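Side-chain contact in DraIII (Deinococcus radiophilus, PDB 4L0K), which is a type II restriction endonuclease that probably cleaves DNA with a nuclease site of the His-Me finger kind: residues A[74-79]-A[113-118]. Numbering follows the deposited sequence.
Sequences MPRYVA and DSCIDV
The thiol of Cys115, on helix 112-126, packs against both Arg76 and Tyr77, two consecutive residues of the loop between helices 46-57 and 83-89. With Arg76, the contact is van der Waals and uses the aliphatic part of the chain: Cys115 SG lies 3.8 Å from Arg76 CB and 4.2 Å from Arg76 CD. The arginine chain is extended from CG to NE, which carries its guanidinium group beyond the sulfur; NE makes a weak hydrogen bond to the carbonyl oxygen of Met58.

The second contact is sulfur-aromatic. Cys115 SG approaches the edge of the Tyr77 ring near its plane, 79° off the normal, and is 3.9 Å from Tyr77 CD2. With chi1 at 49°, the ring is flanked by both N and C of its own main chain and turns its CD2 side to the sulfur. Pro75 CB lies against one ring face, 3.7 Å above the plane and displaced toward the rim. Tyr112 meets the same ring edge-to-face.

Within the loop, Pro75 O accepts two backbone hydrogen bonds, from Val78 N and Ala79 N, which close the turn that presents Arg76 and Tyr77. No hydrogen bond links the two segments, so this buried contact rests on shape and dispersion; any electrostatic part would probably come from the ring's C-H edge facing the sulfur.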
ATOM      1  N   MET A  74       1.538  -6.632  19.792  1.00 51.35           N
ATOM      2  CA  MET A  74       2.594  -7.249  20.601  1.00 53.24           C
ATOM      3  C   MET A  74       4.000  -6.712  20.275  1.00 43.83           C
ATOM      4  O   MET A  74       4.250  -6.249  19.156  1.00 42.22           O
ATOM      5  CB  MET A  74       2.578  -8.764  20.417  1.00 59.82           C
ATOM      6  CG  MET A  74       3.525  -9.253  19.355  1.00 65.03           C
ATOM      7  SD  MET A  74       3.575 -11.040  19.251  1.00 58.26           S
ATOM      8  CE  MET A  74       2.006 -11.344  18.429  1.00 46.63           C
ATOM      9  N   PRO A  75       4.918  -6.770  21.259  1.00 30.48           N
ATOM     10  CA  PRO A  75       6.315  -6.349  21.058  1.00 40.26           C
ATOM     11  C   PRO A  75       7.054  -7.225  20.033  1.00 48.00           C
ATOM     12  O   PRO A  75       6.793  -8.429  19.942  1.00 41.88           O
ATOM     13  CB  PRO A  75       6.950  -6.530  22.448  1.00 33.23           C
ATOM     14  CG  PRO A  75       5.793  -6.527  23.411  1.00 34.05           C
ATOM     15  CD  PRO A  75       4.665  -7.186  22.648  1.00 37.31           C
ATOM     16  N   ARG A  76       7.967  -6.625  19.275  1.00 41.60           N
ATOM     17  CA  ARG A  76       8.735  -7.364  18.275  1.00 41.41           C
ATOM     18  C   ARG A  76       9.655  -8.390  18.939  1.00 31.74           C
ATOM     19  O   ARG A  76       9.998  -9.400  18.339  1.00 38.91           O
ATOM     20  CB  ARG A  76       9.564  -6.401  17.414  1.00 41.56           C
ATOM     21  CG  ARG A  76       8.736  -5.463  16.529  1.00 43.43           C
ATOM     22  CD  ARG A  76       9.619  -4.368  15.952  1.00 51.09           C
ATOM     23  NE  ARG A  76       9.036  -3.688  14.792  1.00 51.38           N
ATOM     24  CZ  ARG A  76       9.281  -4.016  13.525  1.00 44.09           C
ATOM     25  NH1 ARG A  76      10.091  -5.025  13.234  1.00 40.29           N
ATOM     26  NH2 ARG A  76       8.716  -3.330  12.547  1.00 43.09           N
ATOM     27  N   TYR A  77      10.059  -8.117  20.173  1.00 33.88           N
ATOM     28  CA  TYR A  77      10.901  -9.052  20.917  1.00 42.26           C
ATOM     29  C   TYR A  77      10.081 -10.109  21.663  1.00 44.94           C
ATOM     30  O   TYR A  77      10.623 -10.895  22.434  1.00 42.39           O
ATOM     31  CB  TYR A  77      11.875  -8.323  21.850  1.00 37.81           C
ATOM     32  CG  TYR A  77      11.252  -7.253  22.723  1.00 44.77           C
ATOM     33  CD1 TYR A  77      10.504  -7.591  23.853  1.00 46.81           C
ATOM     34  CD2 TYR A  77      11.438  -5.901  22.436  1.00 38.85           C
ATOM     35  CE1 TYR A  77       9.948  -6.605  24.670  1.00 45.18           C
ATOM     36  CE2 TYR A  77      10.889  -4.912  23.241  1.00 37.24           C
ATOM     37  CZ  TYR A  77      10.144  -5.267  24.361  1.00 47.15           C
ATOM     38  OH  TYR A  77       9.595  -4.283  25.161  1.00 42.84           O
ATOM     39  N   VAL A  78       8.775 -10.113  21.409  1.00 44.37           N
ATOM     40  CA  VAL A  78       7.895 -11.202  21.807  1.00 46.56           C
ATOM     41  C   VAL A  78       7.526 -11.995  20.547  1.00 43.88           C
ATOM     42  O   VAL A  78       7.390 -13.223  20.579  1.00 36.22           O
ATOM     43  CB  VAL A  78       6.607 -10.670  22.506  1.00 45.61           C
ATOM     44  CG1 VAL A  78       5.472 -11.697  22.425  1.00 41.95           C
ATOM     45  CG2 VAL A  78       6.892 -10.278  23.958  1.00 42.83           C
ATOM     46  N   ALA A  79       7.399 -11.282  19.428  1.00 35.60           N
ATOM     47  CA  ALA A  79       7.066 -11.893  18.136  1.00 35.35           C
ATOM     48  C   ALA A  79       8.207 -12.754  17.585  1.00 34.29           C
ATOM     49  O   ALA A  79       8.027 -13.467  16.603  1.00 33.75           O
ATOM     50  CB  ALA A  79       6.687 -10.824  17.129  1.00 27.25           C
ATOM     51  N   ASP A 113      17.472  -5.799  22.119  1.00 32.94           N
ATOM     52  CA  ASP A 113      18.534  -4.810  21.951  1.00 35.11           C
ATOM     53  C   ASP A 113      18.366  -4.022  20.648  1.00 38.40           C
ATOM     54  O   ASP A 113      18.588  -2.820  20.626  1.00 38.72           O
ATOM     55  CB  ASP A 113      19.914  -5.470  21.975  1.00 35.74           C
ATOM     56  CG  ASP A 113      20.278  -6.065  23.346  1.00 44.46           C
ATOM     57  OD1 ASP A 113      21.287  -6.797  23.391  1.00 46.38           O
ATOM     58  OD2 ASP A 113      19.575  -5.819  24.363  1.00 35.66           O
ATOM     59  N   SER A 114      17.980  -4.711  19.574  1.00 34.79           N
ATOM     60  CA  SER A 114      17.770  -4.083  18.266  1.00 38.34           C
ATOM     61  C   SER A 114      16.644  -3.057  18.325  1.00 39.77           C
ATOM     62  O   SER A 114      16.789  -1.943  17.808  1.00 34.11           O
ATOM     63  CB  SER A 114      17.431  -5.130  17.206  1.00 31.86           C
ATOM     64  OG  SER A 114      18.507  -6.027  17.016  1.00 33.71           O
ATOM     65  N   CYS A 115      15.529  -3.445  18.952  1.00 23.52           N
ATOM     66  CA  CYS A 115      14.403  -2.540  19.144  1.00 28.90           C
ATOM     67  C   CYS A 115      14.830  -1.276  19.878  1.00 34.41           C
ATOM     68  O   CYS A 115      14.479  -0.160  19.465  1.00 35.45           O
ATOM     69  CB  CYS A 115      13.254  -3.238  19.867  1.00 23.47           C
ATOM     70  SG  CYS A 115      12.567  -4.603  18.898  1.00 40.92           S
ATOM     71  N   ILE A 116      15.622  -1.442  20.934  1.00 36.65           N
ATOM     72  CA  ILE A 116      16.129  -0.267  21.651  1.00 38.60           C
ATOM     73  C   ILE A 116      17.063   0.587  20.769  1.00 40.24           C
ATOM     74  O   ILE A 116      16.955   1.819  20.752  1.00 46.09           O
ATOM     75  CB  ILE A 116      16.810  -0.631  23.014  1.00 38.07           C
ATOM     76  CG1 ILE A 116      15.927  -1.567  23.847  1.00 28.59           C
ATOM     77  CG2 ILE A 116      17.174   0.626  23.798  1.00 36.16           C
ATOM     78  CD1 ILE A 116      14.532  -1.070  24.071  1.00 30.23           C
ATOM     79  N   ASP A 117      17.963  -0.067  20.036  1.00 35.51           N
ATOM     80  CA  ASP A 117      18.827   0.602  19.047  1.00 38.47           C
ATOM     81  C   ASP A 117      18.042   1.488  18.064  1.00 36.23           C
ATOM     82  O   ASP A 117      18.364   2.669  17.888  1.00 31.54           O
ATOM     83  CB  ASP A 117      19.641  -0.419  18.244  1.00 44.80           C
ATOM     84  CG  ASP A 117      20.749  -1.050  19.051  1.00 62.86           C
ATOM     85  OD1 ASP A 117      21.109  -0.481  20.105  1.00 70.45           O
ATOM     86  OD2 ASP A 117      21.268  -2.110  18.631  1.00 68.63           O
ATOM     87  N   VAL A 118      17.023   0.894  17.440  1.00 29.28           N
ATOM     88  CA  VAL A 118      16.099   1.594  16.549  1.00 27.69           C
ATOM     89  C   VAL A 118      15.471   2.817  17.231  1.00 35.51           C
ATOM     90  O   VAL A 118      15.470   3.917  16.653  1.00 33.49           O
ATOM     91  CB  VAL A 118      14.992   0.635  16.023  1.00 30.30           C
ATOM     92  CG1 VAL A 118      13.785   1.415  15.478  1.00 23.37           C
ATOM     93  CG2 VAL A 118      15.569  -0.343  14.969  1.00 23.96           C
TER